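Local coordinates for putative uncharacterized protein TTHA0988 (Thermus thermophilus, PDB 3OEP) that is of unknown function but is a homologue of KipI and KipA, with cyclophilin-like domains, and not the allophanate hydrolase it was once named, at residues 300-305 and 311-316. Residues are numbered along the deposited sequence; the frame is centred on the assembly and turned at random. Where two conformers were deposited one is given.
Sequences ALLEGE and QSFLWP
Leu302 turns its two methyls to two aromatic side chains, Phe313 and Trp315, one to each. Its CG lies anti to the backbone N (chi1 -180°), which sends the branch toward strand 311-315, and chi2 of 64° then sets one methyl to each ring. CD2 meets the Phe313 ring obliquely, 3.8 Å from Phe313 CD2, and also sits 3.4 Å from the carbonyl oxygen Leu314 O. CD1 goes to the pyrrole part of the indole, 3.8 Å from Trp315 CD1; here the leucine and tryptophan side chains cross at about a right angle. The indole N-H is taken up by a hydrogen bond from Trp315 NE1 to Lys319 O, which helps to set the turn of the ring. The strands holding these groups belong to two antiparallel sheets, packed here mainly through side chains; the short segments 300-302 and 311-315 approach to 9.8 Å, at 33° from parallel. Leu302 also opens the type I' turn of a beta hairpin, paired with Glu305 through both backbone bonds, and the turn leads into strand 305-307, whose Ile307 touches both Leu302 and Phe313. An alanine in place of Leu302 would probably open a gap between the sheets, stripping Phe313 and Trp315 of the methyls that touch them. Next in the turn, Glu303, extended beyond CG, crosses Pro316 obliquely, with OE1 3.7 Å from Pro316 CG, on the solvent side of the contact, where Glu303 also touches Lys319.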
loop_
_atom_site.group_PDB
_atom_site.type_symbol
_atom_site.label_atom_id
_atom_site.label_comp_id
_atom_site.label_asym_id
_atom_site.label_seq_id
_atom_site.Cartn_x
_atom_site.Cartn_y
_atom_site.Cartn_z
ATOM N N ALA A 300 -1.566 10.893 -26.403
ATOM C CA ALA A 300 -0.554 11.903 -26.170
ATOM C C ALA A 300 -0.616 12.928 -27.295
ATOM O O ALA A 300 -0.954 12.595 -28.436
ATOM C CB ALA A 300 0.835 11.269 -26.077
ATOM N N LEU A 301 -0.306 14.177 -26.952
ATOM C CA LEU A 301 -0.352 15.291 -27.897
ATOM C C LEU A 301 1.002 15.973 -27.920
ATOM O O LEU A 301 1.466 16.471 -26.892
ATOM C CB LEU A 301 -1.411 16.320 -27.492
ATOM C CG LEU A 301 -2.880 15.918 -27.541
ATOM C CD1 LEU A 301 -3.744 17.095 -27.108
ATOM C CD2 LEU A 301 -3.264 15.458 -28.927
ATOM N N LEU A 302 1.637 15.999 -29.091
ATOM C CA LEU A 302 2.952 16.609 -29.231
ATOM C C LEU A 302 3.046 17.297 -30.585
ATOM O O LEU A 302 2.840 16.660 -31.615
ATOM C CB LEU A 302 4.046 15.545 -29.109
ATOM C CG LEU A 302 5.490 16.037 -29.233
ATOM C CD1 LEU A 302 5.822 16.990 -28.099
ATOM C CD2 LEU A 302 6.463 14.859 -29.261
ATOM N N GLU A 303 3.347 18.596 -30.563
ATOM C CA GLU A 303 3.512 19.394 -31.789
ATOM C C GLU A 303 2.320 19.252 -32.743
ATOM O O GLU A 303 2.491 19.161 -33.962
ATOM C CB GLU A 303 4.821 19.021 -32.495
ATOM C CG GLU A 303 6.073 19.298 -31.666
ATOM C CD GLU A 303 7.349 18.950 -32.403
ATOM O OE1 GLU A 303 7.769 17.774 -32.352
ATOM O OE2 GLU A 303 7.939 19.857 -33.026
ATOM N N GLY A 304 1.119 19.223 -32.171
ATOM C CA GLY A 304 -0.116 19.135 -32.946
ATOM C C GLY A 304 -0.575 17.734 -33.318
ATOM O O GLY A 304 -1.719 17.563 -33.753
ATOM N N GLU A 305 0.298 16.736 -33.153
ATOM C CA GLU A 305 0.002 15.357 -33.549
ATOM C C GLU A 305 -0.511 14.550 -32.363
ATOM O O GLU A 305 -0.034 14.725 -31.247
ATOM C CB GLU A 305 1.258 14.671 -34.099
ATOM C CG GLU A 305 1.965 15.405 -35.234
ATOM C CD GLU A 305 1.174 15.440 -36.533
ATOM O OE1 GLU A 305 1.542 16.247 -37.411
ATOM O OE2 GLU A 305 0.199 14.673 -36.688
ATOM N N GLN A 311 3.510 3.197 -28.379
ATOM C CA GLN A 311 4.612 3.544 -29.264
ATOM C C GLN A 311 5.560 4.564 -28.662
ATOM O O GLN A 311 5.209 5.287 -27.714
ATOM C CB GLN A 311 4.076 4.039 -30.616
ATOM C CG GLN A 311 3.328 5.359 -30.564
ATOM C CD GLN A 311 2.575 5.653 -31.854
ATOM O OE1 GLN A 311 1.485 5.131 -32.082
ATOM N NE2 GLN A 311 3.154 6.494 -32.698
ATOM N N SER A 312 6.771 4.594 -29.218
ATOM C CA SER A 312 7.789 5.551 -28.816
ATOM C C SER A 312 7.907 6.652 -29.859
ATOM O O SER A 312 7.519 6.478 -31.022
ATOM C CB SER A 312 9.143 4.870 -28.601
ATOM O OG SER A 312 9.750 4.512 -29.825
ATOM N N PHE A 313 8.456 7.781 -29.432
ATOM C CA PHE A 313 8.497 8.971 -30.262
ATOM C C PHE A 313 9.655 9.862 -29.850
ATOM O O PHE A 313 10.174 9.746 -28.737
ATOM C CB PHE A 313 7.166 9.732 -30.155
ATOM C CG PHE A 313 6.767 10.078 -28.743
ATOM C CD1 PHE A 313 6.038 9.179 -27.972
ATOM C CD2 PHE A 313 7.102 11.308 -28.191
ATOM C CE1 PHE A 313 5.664 9.496 -26.673
ATOM C CE2 PHE A 313 6.729 11.630 -26.888
ATOM C CZ PHE A 313 6.010 10.721 -26.132
ATOM N N LEU A 314 10.057 10.745 -30.761
ATOM C CA LEU A 314 11.067 11.749 -30.461
ATOM C C LEU A 314 10.357 12.934 -29.812
ATOM O O LEU A 314 9.335 13.413 -30.303
ATOM C CB LEU A 314 11.818 12.165 -31.733
ATOM C CG LEU A 314 13.111 12.996 -31.604
ATOM C CD1 LEU A 314 12.814 14.421 -31.190
ATOM C CD2 LEU A 314 14.126 12.371 -30.650
ATOM N N TRP A 315 10.903 13.380 -28.690
ATOM C CA TRP A 315 10.356 14.483 -27.926
ATOM C C TRP A 315 11.445 15.560 -27.869
ATOM O O TRP A 315 12.372 15.473 -27.065
ATOM C CB TRP A 315 9.957 13.963 -26.549
ATOM C CG TRP A 315 9.312 14.951 -25.622
ATOM C CD1 TRP A 315 8.873 16.215 -25.912
ATOM C CD2 TRP A 315 8.993 14.723 -24.244
ATOM N NE1 TRP A 315 8.331 16.797 -24.784
ATOM C CE2 TRP A 315 8.395 15.903 -23.749
ATOM C CE3 TRP A 315 9.185 13.646 -23.371
ATOM C CZ2 TRP A 315 7.969 16.026 -22.425
ATOM C CZ3 TRP A 315 8.768 13.777 -22.049
ATOM C CH2 TRP A 315 8.172 14.957 -21.593
ATOM N N PRO A 316 11.360 16.562 -28.763
ATOM C CA PRO A 316 12.462 17.513 -28.884
ATOM C C PRO A 316 12.520 18.525 -27.755
ATOM O O PRO A 316 11.482 18.875 -27.186
ATOM C CB PRO A 316 12.178 18.228 -30.213
ATOM C CG PRO A 316 11.162 17.409 -30.911
ATOM C CD PRO A 316 10.368 16.745 -29.841
#